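Local coordinates for protein annexin A8 (PDB 1W3W) that binds calcium and acidic phospholipids and acts as an anticoagulant, an indirect inhibitor of the thromboplastin-specific complex of the blood coagulation cascade, at residues S80-R85 with T271-L276; G153-I158 with H237-E242; S231-T236 with A243-V248; Y257-L262 with N289-H294; Y264-A269 with S305-D310. One frame throughout, in Å; residues are numbered along the deposited sequence.

In the fold
Contact 5 holds the bound calcium ion; contacts 1 and 4 are its near neighbours, and contacts 2 and 3 lie farther off. Contact 1 is the closest, with centres about 13 Å apart. Thr271 of contact 1 meets the calcium ligand Asp310 of contact 5, OG1 to OD2 at 2.6 Å. Contact 4 shares helix 254-266 with contact 5 and packs the part of that helix preceding the site; their centres are about 14 Å apart. Contacts 2 and 3 share helix 238-252, with centres about 9 Å apart. Thr246 CG2 of contact 3 reaches Tyr257 OH of contact 4 at 3.7 Å. Contacts 1 and 2 join different annexin repeats. Contacts 3, 4 and 5 lie within single repeats.

Contact 1: residues S80-R85 with T271-L276; sequences SGKFER and TRDGTL
Asp273 OD2 is gripped across this contact by one bond, a salt bridge from Lys82 NZ at 2.8 Å. The ammonium group comes from above the carboxylate plane, 47° out of it. The other oxygen, OD1, is hydrogen-bonded to Tyr315 of helix 313-323, so the carboxylate is held at both ends. The Lys82 chain bends at its last two torsions to bring NZ there. Its CD also lies against the carboxylate, 3.6 Å from OD2. The contact joins the start of helix 81-91, in annexin repeat 1, to the start of helix 273-283, in repeat 4. These two repeats pair in the annexin fold. Arg85 lies one turn further along helix 81-91. Its NH2 lies 3.8 Å from Asp273 CB, and its NH1 lies 3.7 Å from Gly274 CA. The guanidinium plane is turned 81° from the carboxylate plane. Arg85 NH2 stays 4.8 Å from Asp273 OD2, a charge attraction at most. Arg272, at the N-cap position, folds its guanidinium back over its own helix start, with Gly274 N over one face. Its NH2 comes to 3.9 Å from Arg85 NH1, at the edge of the Arg85 group. These like charges would probably repel, and Asp273 is likely to offset them in part.

Contact 2: residues G153-I158 with H237-E242; sequences GYLERI and HGSLEE
Helices 153-158 and 238-242 run in broadly the same direction, 29° apart, with axes 8.7 Å from each other at closest. The CA atoms of Leu155 and Leu240 come to 5.2 Å. Gly153 and Gly238 take positive phi, 72° and 68°, at the matching place in the two segments. The helices belong to annexin repeats 2 and 3, which pair in the annexin fold. No hydrogen bond crosses between the segments. Leu240 has the largest share of the contact. Its CG is anti to the backbone N, and this sends both methyl groups to the other helix. CD2 touches Tyr154 CB at 3.8 Å. CD1 lies 3.9 Å from Tyr154 O. The Tyr154 ring leads away, and the residue also packs on Glu198 and Ile202 of helix 198-207. Leu155 answers from the other helix with its CG also anti to N. Its CD1 sits 3.9 Å from Ser239 O, and its CD2 sits 4.0 Å from Ser239 CB. Ser239 meets this leucine mainly through its CB and its carbonyl O; its OG is hydrogen-bonded to Glu113 OE2. One turn on, Ile158 adds a looser contact: its CG2 faces Leu240 CD1 at 4.3 Å.

Contact 3: residues S231-T236 with A243-V248; sequences SIKSET and AMLTVV
Ser231 starts the last turn of helix 228-235, the first arm of a helical hairpin in annexin repeat 3. The second arm is helix 238-252. The two segments run almost exactly antiparallel, at 177°, with axes 10.2 Å apart at closest. Ser231 O accepts from both Glu235 N and Ser234 OG. Ile232 buries the most surface on this side. Its CG1 is anti to the carbonyl carbon and its CG2 anti to the backbone N, so the two branches part. CG2 drops between Met244 and Leu245, 3.8 Å from Met244 CB and 3.9 Å from Leu245 CG. Ile232 and Leu245 slide past each other in opposite directions. The other branch meets Val248 tip to tip, with Ile232 CD1 3.8 Å from Val248 CG2. An alanine here would remove both branches and would probably loosen the packing on Met244, Leu245 and Val248 together. Lys233 adds its aliphatic part at the margin, with CG 4.2 Å from Leu245 CD1. Thr236 is the first residue to leave helical geometry. Its OG1 bonds back to Ile232 O at 2.7 Å, from above the carbonyl plane. That oxygen also accepts from Thr236 N. The bond ties the Thr236 side chain to the helix end. The Met244 chain is extended beyond CG, and its SD lies 4.2 Å from Thr236 CG2.

Contact 4: residues Y257-L262 with N289-H294; sequences YFAERL and NLIKCH
Ile291 is the centre of the contact and touches three residues of segment 257-262. Its CD1 presses on Phe258 CB at 3.6 Å, the two side chains crossing obliquely. Its CG2 meets Leu262 CD1 at 3.7 Å, and these side chains cross at about a right angle. The same CG2 lies over the backbone of Ala259, 4.0 Å from its CA. Ile291 CG2 is anti to the backbone N, while CG1 is anti to the carbonyl carbon. One side chain thus covers two successive turns of the facing helix. The small Ala259 is consistent with the close approach, its CA 5.3 Å from that of Ile291. Its CB also reaches His294 CB at 4.2 Å. The helix axes come within 8.6 Å and cross at -67°. A steep crossing fits the annexin repeat, whose third helix lies across the other four.

Further out, the His294 ring is held by its own helix. His294 ND1 donates to Leu290 O at 3.0 Å, with an N-H...O angle of 154°. The oxygen lies in the imidazole plane, so the bond sets the ring's rotation. Leu290 O also takes the backbone N-H of His294. The Phe258 ring turns away from Ile291, and Tyr257 CD2 lies over one of its faces.

Helix 273-283 closes one flank: Arg283 touches both Phe258 and Ile291, and Asn279 touches Phe258 and Leu262. Helix 113-122 of repeat 2 lies against Tyr257 and Phe258, and its Glu118 forms a salt bridge with Arg261.

Contact 5: residues Y264-A269 with S305-D310; sequences YAMKGA and SMIMED. With CA (calcium ion), chain B.
Met266 turns its CG anti to the carbonyl carbon, runs extended to SD and then bends, with chi3 -68°. Asp310 has chi1 at -104°, away from the usual staggered values, and its carboxylate swings toward the loop after helix 254-266. Gly268, with phi 73°, bends that loop round the calcium ion. Met266 O, Gly268 O, Asp310 OD2 and a water each bind the ion at 2.4 Å, and Gly270 O is the fifth ligand. This is the type II calcium site of the annexin fold: a glycine-rich loop plus a distant acid, here in repeat 4. Met266 O and Asp310 OD2 are 3.0 Å apart as co-ligands, not as a hydrogen-bonded pair. OD2 is also hydrogen-bonded to Thr271 OG1. Asp310 OD1 is 3.0 Å from the ion and accepts a bond from the bound water. An alanine here would remove the carboxylate ligand and the partner of Thr271 OG1, and would probably weaken calcium binding. Behind the site, Met266 CB rests on Met306 CE at 3.6 Å. Met266 SD lies 3.7 Å from Ile307 N and 3.9 Å from Ile307 CG1. These contacts pack Met266 against helix 303-310. With one carboxylate and otherwise neutral ligands, the site probably keeps net positive charge. That is consistent with calcium-dependent binding of acidic phospholipids.

Contact 1: residues S80-R85 with T271-L276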
# COMPACT_ATOMS: atom_id res chain seq x y z
N SER A 80 3.05 -5.81 -22.72
CA SER A 80 4.40 -5.90 -22.15
C SER A 80 4.74 -4.70 -21.27
O SER A 80 4.07 -3.68 -21.28
CB SER A 80 5.43 -6.02 -23.28
OG SER A 80 5.36 -4.87 -24.12
N GLY A 81 5.80 -4.89 -20.49
CA GLY A 81 6.44 -3.81 -19.76
C GLY A 81 5.61 -3.25 -18.63
O GLY A 81 4.77 -3.94 -18.05
N LYS A 82 5.85 -1.97 -18.34
CA LYS A 82 5.20 -1.28 -17.24
C LYS A 82 3.70 -1.20 -17.48
O LYS A 82 2.93 -1.35 -16.55
CB LYS A 82 5.81 0.11 -17.03
CG LYS A 82 7.26 0.06 -16.54
CD LYS A 82 7.90 1.45 -16.54
CE LYS A 82 9.35 1.45 -17.02
NZ LYS A 82 10.26 1.98 -15.96
N PHE A 83 3.30 -1.01 -18.73
CA PHE A 83 1.90 -0.95 -19.10
C PHE A 83 1.20 -2.24 -18.71
O PHE A 83 0.13 -2.20 -18.16
CB PHE A 83 1.76 -0.69 -20.60
CG PHE A 83 0.33 -0.55 -21.06
CD1 PHE A 83 -0.49 0.43 -20.53
CD2 PHE A 83 -0.18 -1.38 -22.05
CE1 PHE A 83 -1.78 0.57 -20.97
CE2 PHE A 83 -1.48 -1.23 -22.49
CZ PHE A 83 -2.29 -0.27 -21.94
N GLU A 84 1.80 -3.37 -19.01
CA GLU A 84 1.27 -4.66 -18.58
C GLU A 84 1.16 -4.79 -17.05
O GLU A 84 0.17 -5.30 -16.54
CB GLU A 84 2.12 -5.81 -19.12
CG GLU A 84 1.56 -7.19 -18.80
CD GLU A 84 2.22 -7.88 -17.62
OE1 GLU A 84 1.78 -9.00 -17.30
OE2 GLU A 84 3.17 -7.34 -17.01
N ARG A 85 2.17 -4.34 -16.32
CA ARG A 85 2.15 -4.49 -14.87
C ARG A 85 0.98 -3.71 -14.27
O ARG A 85 0.32 -4.18 -13.36
CB ARG A 85 3.44 -4.00 -14.24
CG ARG A 85 4.57 -5.03 -14.22
CD ARG A 85 5.55 -4.82 -13.05
NE ARG A 85 6.56 -3.81 -13.34
CZ ARG A 85 7.31 -3.18 -12.44
NH1 ARG A 85 7.19 -3.42 -11.13
NH2 ARG A 85 8.19 -2.28 -12.85
N THR A 271 12.57 5.78 -11.44
CA THR A 271 11.25 5.69 -10.84
C THR A 271 11.12 4.34 -10.17
O THR A 271 11.52 3.32 -10.74
CB THR A 271 10.17 5.84 -11.92
OG1 THR A 271 10.31 7.10 -12.58
CG2 THR A 271 8.77 5.90 -11.31
N ARG A 272 10.58 4.32 -8.96
CA ARG A 272 10.17 3.05 -8.38
C ARG A 272 8.75 2.73 -8.83
O ARG A 272 7.78 3.04 -8.13
CB ARG A 272 10.28 3.03 -6.85
CG ARG A 272 9.95 1.62 -6.25
CD ARG A 272 10.65 0.42 -6.95
NE ARG A 272 9.93 -0.86 -6.93
CZ ARG A 272 9.81 -1.69 -7.98
NH1 ARG A 272 10.30 -1.38 -9.18
NH2 ARG A 272 9.15 -2.85 -7.83
N ASP A 273 8.65 2.11 -10.01
CA ASP A 273 7.38 1.92 -10.67
C ASP A 273 6.47 0.98 -9.90
O ASP A 273 5.28 1.17 -9.90
CB ASP A 273 7.58 1.42 -12.10
CG ASP A 273 8.22 2.45 -12.97
OD1 ASP A 273 7.58 3.48 -13.29
OD2 ASP A 273 9.39 2.32 -13.36
N GLY A 274 7.04 -0.05 -9.27
CA GLY A 274 6.26 -0.97 -8.45
C GLY A 274 5.48 -0.25 -7.37
O GLY A 274 4.29 -0.51 -7.17
N THR A 275 6.14 0.69 -6.71
CA THR A 275 5.54 1.49 -5.65
C THR A 275 4.51 2.49 -6.15
O THR A 275 3.47 2.69 -5.51
CB THR A 275 6.67 2.23 -4.89
OG1 THR A 275 7.49 1.25 -4.26
CG2 THR A 275 6.13 3.05 -3.74
N LEU A 276 4.80 3.12 -7.27
CA LEU A 276 3.85 4.00 -7.94
C LEU A 276 2.56 3.26 -8.32
O LEU A 276 1.46 3.69 -8.01
CB LEU A 276 4.52 4.60 -9.18
CG LEU A 276 3.79 5.65 -10.02
CD1 LEU A 276 3.43 6.88 -9.21
CD2 LEU A 276 4.71 6.04 -11.17

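Contact 2: residues G153-I158 with H237-E242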
# COMPACT_ATOMS: atom_id res chain seq x y z
N GLY A 153 15.46 -10.73 13.20
CA GLY A 153 15.76 -9.64 14.11
C GLY A 153 14.51 -8.88 14.53
O GLY A 153 13.43 -9.46 14.64
N TYR A 154 14.67 -7.59 14.78
CA TYR A 154 13.59 -6.77 15.30
C TYR A 154 12.58 -6.44 14.20
O TYR A 154 11.41 -6.25 14.50
CB TYR A 154 14.16 -5.51 15.96
CG TYR A 154 14.84 -5.81 17.28
CD1 TYR A 154 14.18 -6.51 18.28
CD2 TYR A 154 16.16 -5.43 17.51
CE1 TYR A 154 14.80 -6.81 19.49
CE2 TYR A 154 16.80 -5.73 18.72
CZ TYR A 154 16.10 -6.42 19.71
OH TYR A 154 16.69 -6.72 20.92
N LEU A 155 13.02 -6.40 12.95
CA LEU A 155 12.12 -6.18 11.82
C LEU A 155 11.07 -7.28 11.81
O LEU A 155 9.89 -7.00 11.71
CB LEU A 155 12.86 -6.17 10.49
CG LEU A 155 11.93 -6.00 9.29
CD1 LEU A 155 11.36 -4.59 9.26
CD2 LEU A 155 12.65 -6.31 8.00
N GLU A 156 11.53 -8.53 11.92
CA GLU A 156 10.65 -9.69 12.01
C GLU A 156 9.62 -9.57 13.12
O GLU A 156 8.45 -9.92 12.93
CB GLU A 156 11.47 -10.96 12.23
CG GLU A 156 10.69 -12.24 12.06
CD GLU A 156 9.97 -12.69 13.32
OE1 GLU A 156 10.37 -12.34 14.44
OE2 GLU A 156 8.97 -13.42 13.19
N ARG A 157 10.07 -9.11 14.28
CA ARG A 157 9.21 -8.95 15.44
C ARG A 157 8.10 -7.92 15.21
O ARG A 157 6.95 -8.18 15.53
CB ARG A 157 10.04 -8.57 16.67
CG ARG A 157 11.05 -9.65 17.10
CD ARG A 157 10.47 -10.75 17.98
NE ARG A 157 11.19 -10.86 19.25
CZ ARG A 157 11.24 -11.95 20.02
NH1 ARG A 157 10.60 -13.07 19.69
NH2 ARG A 157 11.93 -11.91 21.16
N ILE A 158 8.44 -6.74 14.68
CA ILE A 158 7.40 -5.73 14.44
C ILE A 158 6.41 -6.16 13.34
O ILE A 158 5.22 -5.92 13.46
CB ILE A 158 7.99 -4.32 14.16
CG1 ILE A 158 6.87 -3.27 14.26
CG2 ILE A 158 8.68 -4.24 12.82
CD1 ILE A 158 7.39 -1.85 14.19
N HIS A 237 18.09 2.38 12.96
CA HIS A 237 18.53 2.50 11.57
C HIS A 237 17.91 1.43 10.67
O HIS A 237 17.32 0.46 11.16
CB HIS A 237 20.07 2.42 11.49
CG HIS A 237 20.64 1.18 12.10
ND1 HIS A 237 20.68 0.96 13.46
CD2 HIS A 237 21.18 0.07 11.53
CE1 HIS A 237 21.22 -0.22 13.70
NE2 HIS A 237 21.53 -0.78 12.55
N GLY A 238 18.05 1.63 9.37
CA GLY A 238 17.70 0.62 8.38
C GLY A 238 16.21 0.33 8.29
O GLY A 238 15.38 1.23 8.39
N SER A 239 15.89 -0.94 8.09
CA SER A 239 14.51 -1.37 7.92
C SER A 239 13.66 -1.17 9.16
O SER A 239 12.49 -0.82 9.04
CB SER A 239 14.47 -2.84 7.49
OG SER A 239 14.73 -2.91 6.10
N LEU A 240 14.23 -1.41 10.34
CA LEU A 240 13.50 -1.20 11.59
C LEU A 240 13.06 0.26 11.72
O LEU A 240 11.92 0.53 12.07
CB LEU A 240 14.33 -1.64 12.81
CG LEU A 240 13.59 -1.52 14.16
CD1 LEU A 240 12.40 -2.47 14.20
CD2 LEU A 240 14.52 -1.79 15.34
N GLU A 241 13.96 1.19 11.41
CA GLU A 241 13.64 2.62 11.39
C GLU A 241 12.49 2.95 10.43
O GLU A 241 11.54 3.65 10.81
CB GLU A 241 14.88 3.45 11.00
CG GLU A 241 14.66 4.97 11.06
CD GLU A 241 15.78 5.79 10.42
OE1 GLU A 241 16.83 5.22 10.08
OE2 GLU A 241 15.60 7.02 10.25
N GLU A 242 12.59 2.43 9.21
CA GLU A 242 11.55 2.62 8.18
C GLU A 242 10.20 2.15 8.69
O GLU A 242 9.19 2.85 8.55
CB GLU A 242 11.92 1.87 6.89
CG GLU A 242 11.06 2.21 5.67
CD GLU A 242 11.51 1.48 4.40
OE1 GLU A 242 10.70 1.33 3.45
OE2 GLU A 242 12.67 1.04 4.34

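Contact 3: residues S231-T236 with A243-V248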
# COMPACT_ATOMS: atom_id res chain seq x y z
N SER A 231 13.32 10.91 17.74
CA SER A 231 13.83 9.88 18.64
C SER A 231 14.07 8.59 17.88
O SER A 231 15.13 8.02 17.98
CB SER A 231 12.88 9.64 19.80
OG SER A 231 12.85 10.79 20.63
N ILE A 232 13.09 8.16 17.09
CA ILE A 232 13.27 6.98 16.24
C ILE A 232 14.45 7.15 15.27
O ILE A 232 15.23 6.22 15.09
CB ILE A 232 11.95 6.68 15.46
CG1 ILE A 232 10.87 6.20 16.43
CG2 ILE A 232 12.18 5.62 14.39
CD1 ILE A 232 9.48 6.30 15.91
N LYS A 233 14.59 8.33 14.67
CA LYS A 233 15.68 8.58 13.71
C LYS A 233 17.05 8.52 14.36
O LYS A 233 18.02 8.11 13.72
CB LYS A 233 15.53 9.95 13.03
CG LYS A 233 14.47 10.01 11.94
CD LYS A 233 14.41 11.40 11.31
CE LYS A 233 13.19 11.56 10.43
NZ LYS A 233 13.18 12.89 9.71
N SER A 234 17.15 8.94 15.61
CA SER A 234 18.45 8.95 16.29
C SER A 234 18.75 7.61 16.95
O SER A 234 19.92 7.29 17.14
CB SER A 234 18.53 10.09 17.32
OG SER A 234 17.76 9.80 18.47
N GLU A 235 17.72 6.82 17.26
CA GLU A 235 17.88 5.57 18.03
C GLU A 235 17.88 4.28 17.20
O GLU A 235 18.27 3.23 17.70
CB GLU A 235 16.79 5.46 19.09
CG GLU A 235 17.00 6.40 20.26
CD GLU A 235 15.72 6.67 21.04
OE1 GLU A 235 14.77 5.87 20.94
OE2 GLU A 235 15.67 7.70 21.76
N THR A 236 17.43 4.35 15.95
CA THR A 236 17.36 3.15 15.11
C THR A 236 17.90 3.44 13.73
O THR A 236 18.14 4.59 13.36
CB THR A 236 15.90 2.63 15.01
OG1 THR A 236 15.07 3.63 14.38
CG2 THR A 236 15.27 2.45 16.38
N ALA A 243 10.18 0.97 9.31
CA ALA A 243 8.97 0.36 9.82
C ALA A 243 8.33 1.18 10.93
O ALA A 243 7.12 1.42 10.90
CB ALA A 243 9.25 -1.06 10.31
N MET A 244 9.14 1.62 11.90
CA MET A 244 8.65 2.47 13.00
C MET A 244 8.12 3.81 12.53
O MET A 244 7.02 4.20 12.91
CB MET A 244 9.74 2.69 14.06
CG MET A 244 9.92 1.48 14.94
SD MET A 244 11.13 1.66 16.25
CE MET A 244 10.94 0.09 16.91
N LEU A 245 8.88 4.51 11.70
CA LEU A 245 8.43 5.77 11.13
C LEU A 245 7.15 5.62 10.31
O LEU A 245 6.32 6.52 10.28
CB LEU A 245 9.53 6.41 10.27
CG LEU A 245 10.75 6.99 11.01
CD1 LEU A 245 11.87 7.32 10.02
CD2 LEU A 245 10.37 8.22 11.82
N THR A 246 6.99 4.48 9.64
CA THR A 246 5.80 4.22 8.83
C THR A 246 4.59 4.08 9.73
O THR A 246 3.54 4.67 9.46
CB THR A 246 5.98 2.96 7.99
OG1 THR A 246 7.02 3.17 7.04
CG2 THR A 246 4.77 2.70 7.14
N VAL A 247 4.73 3.34 10.83
CA VAL A 247 3.65 3.23 11.80
C VAL A 247 3.26 4.61 12.32
O VAL A 247 2.08 4.95 12.37
CB VAL A 247 4.00 2.28 12.96
CG1 VAL A 247 2.91 2.29 14.05
CG2 VAL A 247 4.16 0.90 12.44
N VAL A 248 4.25 5.43 12.67
CA VAL A 248 3.99 6.77 13.18
C VAL A 248 3.25 7.64 12.14
O VAL A 248 2.22 8.25 12.46
CB VAL A 248 5.31 7.47 13.65
CG1 VAL A 248 5.08 8.92 13.92
CG2 VAL A 248 5.85 6.79 14.90

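Contact 4: residues Y257-L262 with N289-H294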
# COMPACT_ATOMS: atom_id res chain seq x y z
N TYR A 257 0.59 9.94 4.34
CA TYR A 257 1.58 8.87 4.19
C TYR A 257 1.67 8.42 2.72
O TYR A 257 2.76 8.28 2.15
CB TYR A 257 1.27 7.66 5.10
CG TYR A 257 2.08 6.44 4.70
CD1 TYR A 257 3.45 6.40 4.90
CD2 TYR A 257 1.48 5.34 4.08
CE1 TYR A 257 4.20 5.31 4.48
CE2 TYR A 257 2.22 4.26 3.67
CZ TYR A 257 3.57 4.24 3.89
OH TYR A 257 4.30 3.15 3.49
N PHE A 258 0.51 8.16 2.13
CA PHE A 258 0.47 7.69 0.75
C PHE A 258 0.98 8.73 -0.22
O PHE A 258 1.64 8.37 -1.19
CB PHE A 258 -0.93 7.20 0.36
CG PHE A 258 -1.30 5.90 0.99
CD1 PHE A 258 -2.36 5.81 1.86
CD2 PHE A 258 -0.56 4.75 0.73
CE1 PHE A 258 -2.68 4.59 2.47
CE2 PHE A 258 -0.87 3.56 1.33
CZ PHE A 258 -1.95 3.48 2.21
N ALA A 259 0.70 10.01 0.03
CA ALA A 259 1.23 11.09 -0.81
C ALA A 259 2.75 11.04 -0.81
O ALA A 259 3.38 11.19 -1.84
CB ALA A 259 0.75 12.45 -0.33
N GLU A 260 3.33 10.84 0.37
CA GLU A 260 4.78 10.86 0.55
C GLU A 260 5.43 9.64 -0.09
O GLU A 260 6.53 9.72 -0.64
CB GLU A 260 5.11 10.92 2.05
CG GLU A 260 6.60 11.02 2.36
CD GLU A 260 6.86 11.02 3.86
OE1 GLU A 260 6.52 12.01 4.54
OE2 GLU A 260 7.38 10.02 4.35
N ARG A 261 4.74 8.52 -0.03
CA ARG A 261 5.18 7.30 -0.66
C ARG A 261 5.27 7.49 -2.18
O ARG A 261 6.24 7.09 -2.81
CB ARG A 261 4.21 6.19 -0.32
CG ARG A 261 4.76 4.88 -0.51
CD ARG A 261 5.85 4.49 0.49
NE ARG A 261 6.12 3.10 0.22
CZ ARG A 261 7.32 2.55 0.11
NH1 ARG A 261 8.43 3.25 0.33
NH2 ARG A 261 7.38 1.28 -0.17
N LEU A 262 4.26 8.12 -2.74
CA LEU A 262 4.22 8.38 -4.17
C LEU A 262 5.32 9.37 -4.58
O LEU A 262 5.99 9.15 -5.58
CB LEU A 262 2.84 8.90 -4.57
CG LEU A 262 1.70 7.88 -4.49
CD1 LEU A 262 0.38 8.56 -4.71
CD2 LEU A 262 1.93 6.79 -5.51
N ASN A 289 -8.49 10.85 -4.10
CA ASN A 289 -8.83 12.29 -4.10
C ASN A 289 -8.12 13.08 -2.96
O ASN A 289 -7.58 14.17 -3.19
CB ASN A 289 -10.35 12.48 -4.05
CG ASN A 289 -10.98 11.91 -2.75
OD1 ASN A 289 -10.63 10.81 -2.29
ND2 ASN A 289 -11.92 12.66 -2.17
N LEU A 290 -8.09 12.51 -1.76
CA LEU A 290 -7.41 13.13 -0.63
C LEU A 290 -5.88 13.08 -0.77
O LEU A 290 -5.19 13.99 -0.37
CB LEU A 290 -7.86 12.48 0.69
CG LEU A 290 -9.32 12.68 1.09
CD1 LEU A 290 -9.72 11.72 2.19
CD2 LEU A 290 -9.60 14.12 1.57
N ILE A 291 -5.37 12.00 -1.36
CA ILE A 291 -3.96 11.87 -1.63
C ILE A 291 -3.53 13.00 -2.59
O ILE A 291 -2.51 13.65 -2.37
CB ILE A 291 -3.64 10.47 -2.20
CG1 ILE A 291 -3.86 9.40 -1.11
CG2 ILE A 291 -2.20 10.41 -2.72
CD1 ILE A 291 -3.83 7.94 -1.61
N LYS A 292 -4.33 13.26 -3.62
CA LYS A 292 -4.02 14.30 -4.60
C LYS A 292 -3.95 15.67 -3.92
O LYS A 292 -3.05 16.45 -4.19
CB LYS A 292 -5.06 14.31 -5.71
CG LYS A 292 -4.85 13.21 -6.76
CD LYS A 292 -6.15 12.86 -7.50
CE LYS A 292 -6.53 13.93 -8.49
NZ LYS A 292 -7.80 13.63 -9.20
N CYS A 293 -4.91 15.93 -3.04
CA CYS A 293 -4.96 17.19 -2.30
C CYS A 293 -3.75 17.38 -1.39
O CYS A 293 -3.12 18.46 -1.36
CB CYS A 293 -6.25 17.24 -1.50
SG CYS A 293 -6.43 18.75 -0.55
N HIS A 294 -3.42 16.32 -0.65
CA HIS A 294 -2.28 16.32 0.27
C HIS A 294 -0.96 16.47 -0.48
O HIS A 294 -0.07 17.18 -0.01
CB HIS A 294 -2.26 15.06 1.14
CG HIS A 294 -3.12 15.17 2.36
ND1 HIS A 294 -4.46 14.82 2.37
CD2 HIS A 294 -2.85 15.64 3.61
CE1 HIS A 294 -4.96 15.04 3.57
NE2 HIS A 294 -4.01 15.54 4.34

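Contact 5: residues Y264-A269 with S305-D310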
# COMPACT_ATOMS: atom_id res chain seq x y z
N TYR A 264 8.24 9.91 -3.12
CA TYR A 264 9.57 9.32 -3.08
C TYR A 264 9.76 8.19 -4.07
O TYR A 264 10.89 7.88 -4.43
CB TYR A 264 9.96 8.92 -1.65
CG TYR A 264 10.38 10.12 -0.82
CD1 TYR A 264 9.58 10.59 0.23
CD2 TYR A 264 11.56 10.82 -1.10
CE1 TYR A 264 9.96 11.70 0.99
CE2 TYR A 264 11.94 11.93 -0.35
CZ TYR A 264 11.13 12.36 0.70
OH TYR A 264 11.49 13.47 1.45
N ALA A 265 8.67 7.62 -4.58
CA ALA A 265 8.73 6.71 -5.71
C ALA A 265 9.24 7.40 -6.98
O ALA A 265 9.78 6.75 -7.86
CB ALA A 265 7.36 6.11 -5.99
N MET A 266 9.03 8.71 -7.08
CA MET A 266 9.35 9.48 -8.28
C MET A 266 10.55 10.42 -8.13
O MET A 266 11.23 10.69 -9.11
CB MET A 266 8.11 10.26 -8.74
CG MET A 266 7.10 9.37 -9.45
SD MET A 266 5.60 10.18 -9.99
CE MET A 266 4.83 10.55 -8.49
N LYS A 267 10.82 10.89 -6.92
CA LYS A 267 11.86 11.89 -6.68
C LYS A 267 13.24 11.36 -7.07
O LYS A 267 13.54 10.19 -6.87
CB LYS A 267 11.87 12.31 -5.20
CG LYS A 267 13.10 13.11 -4.73
CD LYS A 267 12.81 14.60 -4.54
CE LYS A 267 12.71 15.35 -5.88
NZ LYS A 267 13.93 16.19 -6.15
N GLY A 268 14.07 12.23 -7.64
CA GLY A 268 15.43 11.85 -8.02
C GLY A 268 15.48 10.95 -9.24
O GLY A 268 14.51 10.85 -10.00
N ALA A 269 16.62 10.28 -9.42
CA ALA A 269 16.89 9.50 -10.63
C ALA A 269 16.02 8.25 -10.73
O ALA A 269 15.89 7.51 -9.76
CB ALA A 269 18.37 9.11 -10.69
N SER A 305 1.69 16.08 -12.42
CA SER A 305 2.85 16.75 -13.00
C SER A 305 4.11 15.91 -12.82
O SER A 305 4.97 15.84 -13.72
CB SER A 305 3.05 18.18 -12.45
OG SER A 305 3.70 18.19 -11.17
N MET A 306 4.22 15.24 -11.67
CA MET A 306 5.36 14.37 -11.44
C MET A 306 5.26 13.09 -12.25
O MET A 306 6.26 12.61 -12.78
CB MET A 306 5.54 14.08 -9.94
CG MET A 306 6.43 15.11 -9.30
SD MET A 306 6.84 14.73 -7.64
CE MET A 306 8.31 13.80 -7.88
N ILE A 307 4.06 12.55 -12.37
CA ILE A 307 3.85 11.39 -13.23
C ILE A 307 4.23 11.72 -14.69
O ILE A 307 4.88 10.93 -15.36
CB ILE A 307 2.39 10.89 -13.13
CG1 ILE A 307 2.14 10.24 -11.76
CG2 ILE A 307 2.10 9.91 -14.23
CD1 ILE A 307 0.68 9.98 -11.45
N MET A 308 3.83 12.89 -15.19
CA MET A 308 4.17 13.32 -16.56
C MET A 308 5.68 13.45 -16.79
O MET A 308 6.19 13.11 -17.86
CB MET A 308 3.49 14.65 -16.88
CG MET A 308 1.99 14.49 -17.00
SD MET A 308 1.12 15.95 -17.57
CE MET A 308 1.64 15.97 -19.21
N GLU A 309 6.38 13.91 -15.76
CA GLU A 309 7.83 14.09 -15.83
C GLU A 309 8.57 12.76 -15.80
O GLU A 309 9.59 12.62 -16.47
CB GLU A 309 8.29 14.97 -14.66
CG GLU A 309 9.72 15.47 -14.80
CD GLU A 309 10.17 16.22 -13.56
OE1 GLU A 309 11.31 15.96 -13.07
OE2 GLU A 309 9.38 17.06 -13.07
N ASP A 310 8.05 11.79 -15.05
CA ASP A 310 8.74 10.53 -14.76
C ASP A 310 8.37 9.32 -15.63
O ASP A 310 9.11 8.35 -15.67
CB ASP A 310 8.50 10.14 -13.30
CG ASP A 310 9.68 10.41 -12.43
OD1 ASP A 310 10.15 11.58 -12.43
OD2 ASP A 310 10.23 9.51 -11.73
CA CA B . 12.45 10.20 -11.10
O HOH W 1 12.65 12.60 -11.07